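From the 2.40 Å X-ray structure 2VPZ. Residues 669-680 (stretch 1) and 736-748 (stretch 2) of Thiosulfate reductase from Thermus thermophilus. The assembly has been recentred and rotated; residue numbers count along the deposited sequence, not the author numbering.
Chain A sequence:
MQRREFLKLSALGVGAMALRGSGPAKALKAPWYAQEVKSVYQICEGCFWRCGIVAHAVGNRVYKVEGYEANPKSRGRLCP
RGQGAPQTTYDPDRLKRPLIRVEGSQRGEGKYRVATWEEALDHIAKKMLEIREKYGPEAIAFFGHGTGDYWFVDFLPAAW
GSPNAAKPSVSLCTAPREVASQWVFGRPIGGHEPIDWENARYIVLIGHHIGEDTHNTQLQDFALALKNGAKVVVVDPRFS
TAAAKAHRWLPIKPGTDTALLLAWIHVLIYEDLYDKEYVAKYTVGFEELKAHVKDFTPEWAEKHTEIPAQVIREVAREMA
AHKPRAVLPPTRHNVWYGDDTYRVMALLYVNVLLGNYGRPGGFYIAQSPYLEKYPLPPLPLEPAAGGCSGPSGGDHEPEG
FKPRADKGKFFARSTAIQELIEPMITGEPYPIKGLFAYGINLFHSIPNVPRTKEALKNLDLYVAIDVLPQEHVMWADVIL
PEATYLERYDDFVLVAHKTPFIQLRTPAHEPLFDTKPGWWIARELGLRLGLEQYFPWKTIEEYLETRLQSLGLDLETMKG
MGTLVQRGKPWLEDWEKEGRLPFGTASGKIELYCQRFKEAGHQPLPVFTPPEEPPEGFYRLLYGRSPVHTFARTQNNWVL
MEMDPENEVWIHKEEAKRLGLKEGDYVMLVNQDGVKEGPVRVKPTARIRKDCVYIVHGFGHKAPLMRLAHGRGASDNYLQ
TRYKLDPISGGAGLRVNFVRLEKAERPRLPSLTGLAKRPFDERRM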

ATOM      1  N   LEU A 669      33.422 -16.684  19.298  1.00 35.77           N
ATOM      2  CA  LEU A 669      33.123 -17.962  18.620  1.00 36.36           C
ATOM      3  C   LEU A 669      34.305 -18.927  18.969  1.00 36.34           C
ATOM      4  O   LEU A 669      35.477 -18.597  18.789  1.00 36.21           O
ATOM      5  N   VAL A 670      33.965 -20.089  19.521  1.00 36.36           N
ATOM      6  CA  VAL A 670      34.986 -21.074  19.881  1.00 38.39           C
ATOM      7  C   VAL A 670      34.737 -22.351  19.024  1.00 39.57           C
ATOM      8  O   VAL A 670      33.602 -22.836  18.955  1.00 40.13           O
ATOM      9  N   ASN A 671      35.753 -22.861  18.333  1.00 40.18           N
ATOM     10  CA  ASN A 671      35.531 -24.053  17.508  1.00 43.33           C
ATOM     11  C   ASN A 671      35.774 -25.374  18.269  1.00 44.16           C
ATOM     12  O   ASN A 671      36.199 -25.350  19.425  1.00 44.88           O
ATOM     13  N   GLN A 672      35.465 -26.501  17.635  1.00 44.55           N
ATOM     14  CA  GLN A 672      35.615 -27.818  18.241  1.00 45.30           C
ATOM     15  C   GLN A 672      37.054 -28.049  18.782  1.00 45.37           C
ATOM     16  O   GLN A 672      37.253 -28.870  19.689  1.00 46.35           O
ATOM     17  N   ASP A 673      38.034 -27.306  18.262  1.00 45.29           N
ATOM     18  CA  ASP A 673      39.433 -27.413  18.716  1.00 45.37           C
ATOM     19  C   ASP A 673      39.908 -26.304  19.702  1.00 45.10           C
ATOM     20  O   ASP A 673      41.113 -26.118  19.871  1.00 45.01           O
ATOM     21  N   GLY A 674      38.979 -25.582  20.327  1.00 44.21           N
ATOM     22  CA  GLY A 674      39.314 -24.529  21.253  1.00 43.29           C
ATOM     23  C   GLY A 674      39.737 -23.138  20.758  1.00 43.50           C
ATOM     24  O   GLY A 674      39.904 -22.208  21.563  1.00 44.71           O
ATOM     25  N   VAL A 675      39.933 -22.947  19.463  1.00 42.81           N
ATOM     26  CA  VAL A 675      40.318 -21.629  18.953  1.00 41.46           C
ATOM     27  C   VAL A 675      39.126 -20.637  19.093  1.00 42.17           C
ATOM     28  O   VAL A 675      37.974 -20.956  18.726  1.00 41.60           O
ATOM     29  N   LYS A 676      39.407 -19.466  19.690  1.00 42.16           N
ATOM     30  CA  LYS A 676      38.466 -18.351  19.937  1.00 42.21           C
ATOM     31  C   LYS A 676      38.648 -17.250  18.888  1.00 42.31           C
ATOM     32  O   LYS A 676      39.789 -16.919  18.557  1.00 41.11           O
ATOM     33  N   GLU A 677      37.559 -16.666  18.398  1.00 41.67           N
ATOM     34  CA  GLU A 677      37.685 -15.570  17.440  1.00 42.70           C
ATOM     35  C   GLU A 677      37.028 -14.234  17.917  1.00 43.26           C
ATOM     36  O   GLU A 677      35.803 -14.163  18.107  1.00 42.64           O
ATOM     37  N   GLY A 678      37.924 -13.253  18.160  1.00 45.11           N
ATOM     38  CA  GLY A 678      37.642 -11.880  18.627  1.00 44.12           C
ATOM     39  C   GLY A 678      36.171 -11.572  18.778  1.00 43.07           C
ATOM     40  O   GLY A 678      35.431 -12.156  17.965  1.00 43.46           O
ATOM     41  N   PRO A 679      35.696 -10.631  19.665  1.00 41.96           N
ATOM     42  CA  PRO A 679      34.249 -10.342  19.790  1.00 39.50           C
ATOM     43  C   PRO A 679      33.456  -9.891  18.540  1.00 37.86           C
ATOM     44  O   PRO A 679      33.871  -8.934  17.891  1.00 36.88           O
ATOM     45  N   VAL A 680      32.351 -10.589  18.236  1.00 37.22           N
ATOM     46  CA  VAL A 680      31.427 -10.337  17.082  1.00 37.59           C
ATOM     47  C   VAL A 680      30.007 -10.007  17.528  1.00 37.73           C
ATOM     48  O   VAL A 680      29.516 -10.560  18.518  1.00 38.31           O
ATOM     49  N   VAL A 736      32.918 -27.986   7.325  1.00 36.68           N
ATOM     50  CA  VAL A 736      33.089 -29.179   8.120  1.00 37.02           C
ATOM     51  C   VAL A 736      33.479 -28.761   9.583  1.00 37.19           C
ATOM     52  O   VAL A 736      33.643 -29.603  10.480  1.00 38.07           O
ATOM     53  N   ASN A 737      33.578 -27.449   9.811  1.00 36.74           N
ATOM     54  CA  ASN A 737      33.911 -26.898  11.135  1.00 35.81           C
ATOM     55  C   ASN A 737      32.644 -26.522  11.912  1.00 35.58           C
ATOM     56  O   ASN A 737      31.649 -26.083  11.333  1.00 35.65           O
ATOM     57  N   PHE A 738      32.695 -26.732  13.223  1.00 36.01           N
ATOM     58  CA  PHE A 738      31.606 -26.458  14.145  1.00 36.04           C
ATOM     59  C   PHE A 738      32.093 -25.411  15.146  1.00 35.93           C
ATOM     60  O   PHE A 738      33.270 -25.396  15.541  1.00 37.35           O
ATOM     61  N   VAL A 739      31.183 -24.541  15.546  1.00 35.42           N
ATOM     62  CA  VAL A 739      31.487 -23.442  16.434  1.00 35.32           C
ATOM     63  C   VAL A 739      30.388 -23.249  17.506  1.00 35.86           C
ATOM     64  O   VAL A 739      29.221 -23.575  17.247  1.00 34.83           O
ATOM     65  N   ARG A 740      30.756 -22.789  18.709  1.00 35.71           N
ATOM     66  CA  ARG A 740      29.779 -22.498  19.769  1.00 35.98           C
ATOM     67  C   ARG A 740      29.976 -21.040  20.247  1.00 36.11           C
ATOM     68  O   ARG A 740      31.067 -20.477  20.093  1.00 37.00           O
ATOM     69  N   LEU A 741      28.930 -20.426  20.802  1.00 37.50           N
ATOM     70  CA  LEU A 741      28.977 -19.025  21.228  1.00 38.95           C
ATOM     71  C   LEU A 741      29.056 -18.806  22.751  1.00 41.22           C
ATOM     72  O   LEU A 741      28.285 -19.385  23.514  1.00 42.45           O
ATOM     73  N   GLU A 742      29.979 -17.940  23.160  1.00 42.76           N
ATOM     74  CA  GLU A 742      30.275 -17.615  24.555  1.00 44.00           C
ATOM     75  C   GLU A 742      30.091 -16.097  24.758  1.00 44.27           C
ATOM     76  O   GLU A 742      30.733 -15.311  24.064  1.00 44.10           O
ATOM     77  N   LYS A 743      29.213 -15.689  25.676  1.00 45.18           N
ATOM     78  CA  LYS A 743      28.948 -14.265  25.961  1.00 45.86           C
ATOM     79  C   LYS A 743      30.255 -13.463  26.201  1.00 46.24           C
ATOM     80  O   LYS A 743      31.130 -13.885  26.961  1.00 45.47           O
ATOM     81  N   ALA A 744      30.376 -12.304  25.561  1.00 46.68           N
ATOM     82  CA  ALA A 744      31.569 -11.466  25.665  1.00 47.33           C
ATOM     83  C   ALA A 744      31.183  -9.993  25.860  1.00 48.49           C
ATOM     84  O   ALA A 744      30.013  -9.656  25.725  1.00 46.89           O
ATOM     85  N   GLU A 745      32.152  -9.137  26.189  1.00 50.88           N
ATOM     86  CA  GLU A 745      31.933  -7.692  26.387  1.00 54.26           C
ATOM     87  C   GLU A 745      31.947  -6.947  25.050  1.00 54.59           C
ATOM     88  O   GLU A 745      32.657  -7.355  24.127  1.00 53.76           O
ATOM     89  N   ARG A 746      31.197  -5.851  24.953  1.00 55.89           N
ATOM     90  CA  ARG A 746      31.242  -5.003  23.753  1.00 57.49           C
ATOM     91  C   ARG A 746      32.756  -4.585  23.600  1.00 56.37           C
ATOM     92  O   ARG A 746      33.437  -4.344  24.613  1.00 56.95           O
ATOM     93  N   PRO A 747      33.301  -4.524  22.358  1.00 55.02           N
ATOM     94  CA  PRO A 747      34.715  -4.132  22.228  1.00 54.88           C
ATOM     95  C   PRO A 747      34.975  -2.604  22.303  1.00 54.93           C
ATOM     96  O   PRO A 747      34.105  -1.804  21.963  1.00 54.49           O
ATOM     97  N   ARG A 748      36.153  -2.197  22.764  1.00 55.42           N
ATOM     98  CA  ARG A 748      36.502  -0.779  22.848  1.00 56.02           C
ATOM     99  C   ARG A 748      37.557  -0.581  21.743  1.00 54.31           C
ATOM    100  O   ARG A 748      38.659  -1.123  21.791  1.00 54.79           O
TER

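The most striking feature of this contact is a very short salt bridge at its border: Lys676 NZ lies 2.5 Å from Glu742 OE1, although CA-to-CB of Lys676 points sideways to the other stretch. The long lysine chain makes up the difference. With chi1 at -89°, chi2 between wells at 149°, chi3 t and chi4 m, it carries the ammonium group across to Glu742, whose CB does point toward the first stretch and whose chi1 and chi2 are both t. Lysine and glutamate suit this place because each has a flexible aliphatic stem that can span the gap while the charge stays near solvent. Glu742 OE2 also forms a long salt bridge with Arg740 NH2, at 3.8 Å, so one carboxylate serves two cations.

The frame for this packing is a short antiparallel pairing of strand 669-671 with strand 738-744. Val670 and Arg740 form its hydrogen-bonded pair: Val670 N donates to Arg740 O at 3.0 Å, and Arg740 N donates to Val670 O at 2.9 Å, both nearly straight. Beyond it, Gln672 N donates to Phe738 O at 3.2 Å.

Side chains alternate between the two faces of the sheet. Leu669, Asn671, Val739 and Leu741 share one. Leu669, in the m, t rotamer, places CB 3.6 Å from CG2 of Val739, while its CD2 comes 3.8 Å from CD2 of Leu741. The branched aliphatic chains of Leu669, Val739 and Leu741 suit their buried or partly buried places, since they pack against one another without needing polar partners; Asn671 shares the face. Val739 is p; Leu741 has an off-well chi1 of -14°.

Val670 and Arg740 lie on the other face. Val670 is t and buried, and its CB sits over one face of the Arg740 guanidinium; its CG1 is 3.5 Å from Arg740 NH1. A guanidinium is flat and can lie against a hydrocarbon while its edge remains free for polar partners, so arginine can cover the valine and still reach toward Glu742.

At the turn, a type I beta turn from Asn671 to Gly674 reverses the chain. Gly674 has phi near 80°, where a CB would be jammed against the preceding carbonyl oxygen, so glycine fits. The p rotamer of Gln672 brings a side chain that starts sideways nearer to the second stretch, where its amide lies beside the Phe738 backbone and Asn737; which way round that amide sits is open. Phe738 is m, and its CB lies close to the end of the Gln672 side chain. Asn737 is also m, and its OD1 is hydrogen-bonded elsewhere in the structure.

A separate apolar patch forms farther along. Pro679, whose CA-to-CB bond points toward the second stretch and whose ring is C-gamma endo, sets its CG 3.8 Å from CB of Pro747, also C-gamma endo, and its CB 4.5 Å from CB of Ala744. Rigid proline rings offer compact hydrocarbon surfaces here, and the small alanine makes only a light contact. Nearby, Val680 points away and takes no part.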

ATOM      1  CB  LEU A 669      33.020 -17.790  17.070  1.00 34.94           C
ATOM      2  CG  LEU A 669      31.894 -16.849  16.615  1.00 35.28           C
ATOM      3  CD1 LEU A 669      32.017 -16.564  15.118  1.00 34.55           C
ATOM      4  CD2 LEU A 669      30.490 -17.424  16.951  1.00 33.91           C
ATOM      5  CB  VAL A 670      34.922 -21.409  21.441  1.00 38.23           C
ATOM      6  CG1 VAL A 670      36.219 -22.118  21.885  1.00 35.86           C
ATOM      7  CG2 VAL A 670      34.717 -20.091  22.255  1.00 37.49           C
ATOM      8  CB  ASN A 671      36.302 -24.017  16.140  1.00 42.13           C
ATOM      9  CG  ASN A 671      37.832 -24.138  16.279  1.00 40.89           C
ATOM     10  OD1 ASN A 671      38.554 -24.108  15.260  1.00 41.80           O
ATOM     11  ND2 ASN A 671      38.323 -24.282  17.501  1.00 39.25           N
ATOM     12  CB  GLN A 672      35.173 -28.928  17.247  1.00 45.54           C
ATOM     13  CG  GLN A 672      36.120 -29.206  16.047  1.00 46.29           C
ATOM     14  CD  GLN A 672      36.078 -28.153  14.936  1.00 46.90           C
ATOM     15  OE1 GLN A 672      37.118 -27.799  14.353  1.00 47.63           O
ATOM     16  NE2 GLN A 672      34.878 -27.660  14.610  1.00 46.50           N
ATOM     17  CB  ASP A 673      40.408 -27.475  17.514  1.00 48.76           C
ATOM     18  CG  ASP A 673      40.157 -28.681  16.593  1.00 50.98           C
ATOM     19  OD1 ASP A 673      39.969 -29.801  17.115  1.00 51.86           O
ATOM     20  OD2 ASP A 673      40.151 -28.504  15.358  1.00 52.32           O
ATOM     21  CB  VAL A 675      40.838 -21.668  17.438  1.00 40.45           C
ATOM     22  CG1 VAL A 675      41.247 -20.270  16.972  1.00 38.70           C
ATOM     23  CG2 VAL A 675      42.044 -22.635  17.313  1.00 38.77           C
ATOM     24  CB  LYS A 676      38.718 -17.703  21.307  1.00 41.47           C
ATOM     25  CG  LYS A 676      37.991 -18.264  22.490  1.00 43.67           C
ATOM     26  CD  LYS A 676      38.839 -18.090  23.752  1.00 46.04           C
ATOM     27  CE  LYS A 676      38.186 -18.704  24.985  1.00 47.65           C
ATOM     28  NZ  LYS A 676      37.154 -17.799  25.604  1.00 49.85           N
ATOM     29  CB  GLU A 677      37.233 -16.001  16.015  1.00 43.01           C
ATOM     30  CG  GLU A 677      38.434 -16.266  15.071  1.00 42.10           C
ATOM     31  CD  GLU A 677      39.349 -15.040  14.954  1.00 44.06           C
ATOM     32  OE1 GLU A 677      38.835 -13.993  14.505  1.00 44.82           O
ATOM     33  OE2 GLU A 677      40.541 -15.115  15.325  1.00 44.72           O
ATOM     34  CB  PRO A 679      34.185  -9.325  20.954  1.00 39.69           C
ATOM     35  CG  PRO A 679      35.468  -8.552  20.852  1.00 40.28           C
ATOM     36  CD  PRO A 679      36.495  -9.495  20.139  1.00 40.91           C
ATOM     37  CB  VAL A 680      31.197 -11.589  16.135  1.00 36.51           C
ATOM     38  CG1 VAL A 680      31.569 -11.235  14.712  1.00 36.01           C
ATOM     39  CG2 VAL A 680      31.921 -12.805  16.660  1.00 34.70           C
ATOM     40  CB  VAL A 736      34.152 -29.991   7.252  1.00 36.63           C
ATOM     41  CG1 VAL A 736      35.396 -30.284   8.026  1.00 37.09           C
ATOM     42  CG2 VAL A 736      33.503 -31.176   6.542  1.00 36.29           C
ATOM     43  CB  ASN A 737      34.857 -25.686  11.008  1.00 35.37           C
ATOM     44  CG  ASN A 737      36.257 -26.074  10.507  1.00 35.80           C
ATOM     45  OD1 ASN A 737      37.123 -26.483  11.288  1.00 35.15           O
ATOM     46  ND2 ASN A 737      36.466 -25.963   9.192  1.00 35.66           N
ATOM     47  CB  PHE A 738      31.171 -27.770  14.837  1.00 36.45           C
ATOM     48  CG  PHE A 738      30.898 -28.927  13.869  1.00 36.72           C
ATOM     49  CD1 PHE A 738      31.667 -30.092  13.910  1.00 36.95           C
ATOM     50  CD2 PHE A 738      29.875 -28.838  12.909  1.00 37.48           C
ATOM     51  CE1 PHE A 738      31.436 -31.158  12.993  1.00 38.06           C
ATOM     52  CE2 PHE A 738      29.625 -29.895  11.984  1.00 38.03           C
ATOM     53  CZ  PHE A 738      30.408 -31.056  12.031  1.00 38.11           C
ATOM     54  CB  VAL A 739      31.631 -22.160  15.546  1.00 35.95           C
ATOM     55  CG1 VAL A 739      30.281 -21.457  15.406  1.00 35.95           C
ATOM     56  CG2 VAL A 739      32.721 -21.262  16.071  1.00 36.61           C
ATOM     57  CB  ARG A 740      29.885 -23.475  20.926  1.00 37.37           C
ATOM     58  CG  ARG A 740      31.117 -23.259  21.690  1.00 40.16           C
ATOM     59  CD  ARG A 740      31.413 -24.371  22.618  1.00 41.30           C
ATOM     60  NE  ARG A 740      32.015 -23.746  23.761  1.00 44.69           N
ATOM     61  CZ  ARG A 740      33.293 -23.800  24.042  1.00 46.63           C
ATOM     62  NH1 ARG A 740      34.085 -24.486  23.249  1.00 48.96           N
ATOM     63  NH2 ARG A 740      33.791 -23.130  25.084  1.00 46.78           N
ATOM     64  CB  LEU A 741      27.797 -18.225  20.625  1.00 36.36           C
ATOM     65  CG  LEU A 741      26.824 -18.573  19.480  1.00 36.03           C
ATOM     66  CD1 LEU A 741      26.229 -17.215  19.081  1.00 34.79           C
ATOM     67  CD2 LEU A 741      27.419 -19.282  18.230  1.00 35.12           C
ATOM     68  CB  GLU A 742      31.726 -18.047  24.816  1.00 45.25           C
ATOM     69  CG  GLU A 742      32.315 -17.901  26.222  1.00 48.44           C
ATOM     70  CD  GLU A 742      33.781 -18.384  26.296  1.00 50.15           C
ATOM     71  OE1 GLU A 742      34.702 -17.541  26.156  1.00 50.64           O
ATOM     72  OE2 GLU A 742      33.985 -19.616  26.473  1.00 50.17           O
ATOM     73  CB  LYS A 743      28.005 -14.119  27.172  1.00 47.83           C
ATOM     74  CG  LYS A 743      26.746 -13.232  26.970  1.00 50.67           C
ATOM     75  CD  LYS A 743      27.020 -11.832  26.373  1.00 52.50           C
ATOM     76  CE  LYS A 743      26.023 -10.761  26.893  1.00 53.28           C
ATOM     77  NZ  LYS A 743      24.849 -11.284  27.704  1.00 54.47           N
ATOM     78  CB  ALA A 744      32.428 -11.632  24.376  1.00 45.07           C
ATOM     79  CB  GLU A 745      33.059  -7.020  27.207  1.00 57.66           C
ATOM     80  CG  GLU A 745      33.368  -7.526  28.621  1.00 62.86           C
ATOM     81  CD  GLU A 745      32.383  -7.024  29.689  1.00 66.32           C
ATOM     82  OE1 GLU A 745      31.470  -6.231  29.349  1.00 67.84           O
ATOM     83  OE2 GLU A 745      32.531  -7.428  30.871  1.00 68.77           O
ATOM     84  CB  ARG A 746      30.338  -3.743  23.916  1.00 59.70           C
ATOM     85  CG  ARG A 746      31.066  -2.376  23.700  1.00 64.98           C
ATOM     86  CD  ARG A 746      30.143  -1.140  23.395  1.00 68.43           C
ATOM     87  NE  ARG A 746      29.269  -1.263  22.213  1.00 72.01           N
ATOM     88  CZ  ARG A 746      29.631  -1.278  20.924  1.00 73.28           C
ATOM     89  NH1 ARG A 746      30.902  -1.178  20.563  1.00 73.61           N
ATOM     90  NH2 ARG A 746      28.700  -1.389  19.976  1.00 73.74           N
ATOM     91  CB  PRO A 747      35.128  -4.726  20.886  1.00 54.60           C
ATOM     92  CG  PRO A 747      33.866  -4.590  20.066  1.00 54.46           C
ATOM     93  CD  PRO A 747      32.754  -4.954  21.064  1.00 54.63           C
ATOM     94  CB  ARG A 748      36.947  -0.440  24.288  1.00 59.75           C
ATOM     95  CG  ARG A 748      35.780  -0.610  25.351  1.00 64.42           C
ATOM     96  CD  ARG A 748      36.251  -1.049  26.786  1.00 68.99           C
ATOM     97  NE  ARG A 748      35.318  -1.886  27.568  1.00 73.63           N
ATOM     98  CZ  ARG A 748      35.372  -3.218  27.707  1.00 76.02           C
ATOM     99  NH1 ARG A 748      36.329  -3.913  27.105  1.00 77.11           N
ATOM    100  NH2 ARG A 748      34.480  -3.865  28.469  1.00 76.85           N
TER